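Side-chain contact in diaminopropionate ammonia-lyase (Escherichia coli, PDB 4D9I), which uses pyridoxal 5'-phosphate to break down both L- and D-2,3-diaminopropionate by alpha,beta-elimination, giving pyruvate and ammonia: residues I10-F15 with M360-L365. Residues are numbered along the deposited sequence; the frame is centred on the assembly and turned at random.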
ATOM      1  N   ILE B  10      17.538 -16.288  14.486  1.00 37.46           N
ATOM      2  CA  ILE B  10      17.616 -15.554  15.749  1.00 36.66           C
ATOM      3  C   ILE B  10      18.699 -16.152  16.612  1.00 39.02           C
ATOM      4  O   ILE B  10      18.681 -17.362  16.882  1.00 41.01           O
ATOM      5  CB  ILE B  10      16.294 -15.621  16.550  1.00 35.82           C
ATOM      6  CG1 ILE B  10      15.120 -15.110  15.716  1.00 33.48           C
ATOM      7  CG2 ILE B  10      16.428 -14.830  17.850  1.00 35.53           C
ATOM      8  CD1 ILE B  10      13.779 -15.709  16.107  1.00 33.69           C
ATOM      9  N   ALA B  11      19.645 -15.314  17.041  1.00 38.77           N
ATOM     10  CA  ALA B  11      20.686 -15.751  17.961  1.00 40.84           C
ATOM     11  C   ALA B  11      20.626 -14.908  19.223  1.00 40.37           C
ATOM     12  O   ALA B  11      20.691 -13.673  19.156  1.00 38.27           O
ATOM     13  CB  ALA B  11      22.057 -15.651  17.311  1.00 41.90           C
ATOM     14  N   ASP B  12      20.463 -15.590  20.357  1.00 42.03           N
ATOM     15  CA  ASP B  12      20.594 -14.975  21.685  1.00 42.96           C
ATOM     16  C   ASP B  12      21.996 -14.430  21.873  1.00 43.64           C
ATOM     17  O   ASP B  12      22.960 -15.125  21.569  1.00 45.74           O
ATOM     18  CB  ASP B  12      20.370 -16.011  22.787  1.00 45.66           C
ATOM     19  CG  ASP B  12      18.946 -16.468  22.877  1.00 45.14           C
ATOM     20  OD1 ASP B  12      18.017 -15.683  22.619  1.00 43.07           O
ATOM     21  OD2 ASP B  12      18.750 -17.641  23.211  1.00 47.61           O
ATOM     22  N   ASN B  13      22.109 -13.209  22.388  1.00 42.52           N
ATOM     23  CA  ASN B  13      23.427 -12.606  22.653  1.00 43.35           C
ATOM     24  C   ASN B  13      24.073 -13.238  23.881  1.00 46.48           C
ATOM     25  O   ASN B  13      23.764 -12.871  25.011  1.00 47.05           O
ATOM     26  CB  ASN B  13      23.318 -11.076  22.794  1.00 41.25           C
ATOM     27  CG  ASN B  13      24.659 -10.393  23.117  1.00 42.50           C
ATOM     28  OD1 ASN B  13      24.673  -9.221  23.522  1.00 41.78           O
ATOM     29  ND2 ASN B  13      25.772 -11.094  22.910  1.00 43.89           N
ATOM     30  N   LYS B  14      24.975 -14.187  23.646  1.00 48.88           N
ATOM     31  CA  LYS B  14      25.656 -14.901  24.733  1.00 52.54           C
ATOM     32  C   LYS B  14      26.681 -14.002  25.444  1.00 53.85           C
ATOM     33  O   LYS B  14      27.277 -14.382  26.441  1.00 56.57           O
ATOM     34  CB  LYS B  14      26.313 -16.170  24.192  1.00 55.02           C
ATOM     35  N   PHE B  15      26.845 -12.786  24.936  1.00 51.94           N
ATOM     36  CA  PHE B  15      27.852 -11.873  25.431  1.00 53.04           C
ATOM     37  C   PHE B  15      27.269 -10.747  26.271  1.00 51.72           C
ATOM     38  O   PHE B  15      28.006  -9.950  26.847  1.00 52.50           O
ATOM     39  CB  PHE B  15      28.752 -11.428  24.262  1.00 52.84           C
ATOM     40  CG  PHE B  15      29.562 -12.576  23.713  1.00 55.97           C
ATOM     41  CD1 PHE B  15      29.061 -13.376  22.685  1.00 55.37           C
ATOM     42  CD2 PHE B  15      30.764 -12.939  24.311  1.00 59.26           C
ATOM     43  CE1 PHE B  15      29.776 -14.481  22.231  1.00 57.80           C
ATOM     44  CE2 PHE B  15      31.490 -14.041  23.859  1.00 62.07           C
ATOM     45  CZ  PHE B  15      30.988 -14.809  22.815  1.00 61.11           C
ATOM     46  N   MET B 360       7.692 -16.485  18.078  1.00 32.34           N
ATOM     47  CA  MET B 360       7.171 -15.518  19.049  1.00 31.77           C
ATOM     48  C   MET B 360       7.707 -15.796  20.441  1.00 33.40           C
ATOM     49  O   MET B 360       8.100 -14.871  21.146  1.00 32.95           O
ATOM     50  CB  MET B 360       5.645 -15.512  19.057  1.00 31.54           C
ATOM     51  CG  MET B 360       5.081 -14.817  17.831  1.00 30.09           C
ATOM     52  SD  MET B 360       3.281 -14.724  17.841  1.00 30.51           S
ATOM     53  CE  MET B 360       3.020 -13.213  18.769  1.00 29.54           C
ATOM     54  N   GLU B 361       7.739 -17.071  20.817  1.00 35.68           N
ATOM     55  CA  GLU B 361       8.301 -17.480  22.101  1.00 37.85           C
ATOM     56  C   GLU B 361       9.775 -17.119  22.221  1.00 37.80           C
ATOM     57  O   GLU B 361      10.191 -16.592  23.242  1.00 38.66           O
ATOM     58  CB  GLU B 361       8.121 -18.973  22.318  1.00 40.78           C
ATOM     59  CG  GLU B 361       6.689 -19.364  22.613  1.00 41.91           C
ATOM     60  CD  GLU B 361       6.520 -20.851  22.880  1.00 45.16           C
ATOM     61  OE1 GLU B 361       7.470 -21.511  23.363  1.00 47.32           O
ATOM     62  OE2 GLU B 361       5.417 -21.354  22.607  1.00 46.02           O
ATOM     63  N   LYS B 362      10.550 -17.413  21.175  1.00 37.18           N
ATOM     64  CA  LYS B 362      11.972 -17.079  21.119  1.00 37.10           C
ATOM     65  C   LYS B 362      12.153 -15.579  21.301  1.00 35.03           C
ATOM     66  O   LYS B 362      13.000 -15.143  22.082  1.00 35.76           O
ATOM     67  CB  LYS B 362      12.597 -17.554  19.794  1.00 36.90           C
ATOM     68  CG  LYS B 362      14.090 -17.284  19.620  1.00 37.21           C
ATOM     69  CD  LYS B 362      14.936 -18.102  20.593  1.00 39.72           C
ATOM     70  CE  LYS B 362      16.374 -18.244  20.110  1.00 40.88           C
ATOM     71  NZ  LYS B 362      17.243 -18.863  21.153  1.00 43.58           N
ATOM     72  N   LEU B 363      11.336 -14.797  20.605  1.00 32.76           N
ATOM     73  CA  LEU B 363      11.436 -13.341  20.643  1.00 31.02           C
ATOM     74  C   LEU B 363      10.723 -12.720  21.839  1.00 31.43           C
ATOM     75  O   LEU B 363      10.793 -11.512  22.027  1.00 30.36           O
ATOM     76  CB  LEU B 363      10.937 -12.709  19.323  1.00 28.79           C
ATOM     77  CG  LEU B 363      11.668 -13.146  18.047  1.00 28.54           C
ATOM     78  CD1 LEU B 363      10.855 -12.815  16.796  1.00 26.95           C
ATOM     79  CD2 LEU B 363      13.087 -12.582  17.957  1.00 28.67           C
ATOM     80  N   ALA B 364      10.067 -13.555  22.655  1.00 33.36           N
ATOM     81  CA  ALA B 364       9.285 -13.097  23.812  1.00 34.29           C
ATOM     82  C   ALA B 364       8.184 -12.107  23.412  1.00 32.95           C
ATOM     83  O   ALA B 364       7.794 -11.230  24.185  1.00 33.50           O
ATOM     84  CB  ALA B 364      10.191 -12.522  24.906  1.00 35.50           C
ATOM     85  N   LEU B 365       7.684 -12.259  22.194  1.00 31.31           N
ATOM     86  CA  LEU B 365       6.486 -11.538  21.779  1.00 30.24           C
ATOM     87  C   LEU B 365       5.219 -12.260  22.237  1.00 31.31           C
ATOM     88  O   LEU B 365       5.046 -13.457  22.000  1.00 33.00           O
ATOM     89  CB  LEU B 365       6.471 -11.349  20.264  1.00 28.28           C
ATOM     90  CG  LEU B 365       7.711 -10.595  19.749  1.00 27.23           C
ATOM     91  CD1 LEU B 365       7.791 -10.734  18.236  1.00 26.25           C
ATOM     92  CD2 LEU B 365       7.681  -9.133  20.162  1.00 26.13           C
TER
HETATM   93  O   HOH W   1      20.155 -18.730  20.571  1.00 38.95           O
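Lys362 reaches across from the last turn of helix 356-363 to the edge strand 8-12, sliding past Ile10 in the reverse direction before its amino group meets Asp12. Lys362 CG packs 3.8 Å from Ile10 CG2. It stands anti to the lysine's own backbone N (chi1 -179°), and the single bend at chi2 (67°) turns the otherwise extended chain toward the Asp12 carboxylate. There Lys362 NZ forms a salt bridge and hydrogen bond with Asp12 OD2 at 2.8 Å, coming from above the carboxylate plane, 53° out of it. A water links the same two residues a second time, accepting from Lys362 NZ at 3.0 Å and from Asp12 N at 3.2 Å. The other carboxylate oxygen, Asp12 OD1, takes a hydrogen bond from the Gln308 side-chain amide, which also donates to the carbonyl of Lys362, so one glutamine of strand 308-312 ties both sides together. Strand 8-12 runs antiparallel to 308-312 at the border of the larger sheet of this fold type II PLP enzyme, and the helix end packs beside that border, away from the active site. Leu363, the next residue in the chain, is buried and adds a purely apolar contact: its CD2 lies 3.7 Å from Ile10 CD1 and 3.9 Å from Ile10 CG1. An alanine at Ile10 would remove CG1, CG2 and CD1, and would probably open a gap beside Leu363 CD2 and leave Lys362 CG without its apolar neighbour. After Leu363 the chain turns out of the helix through a Schellman motif, with Ala364 at positive phi, and Leu365 N donates back to Met360 O at 2.8 Å.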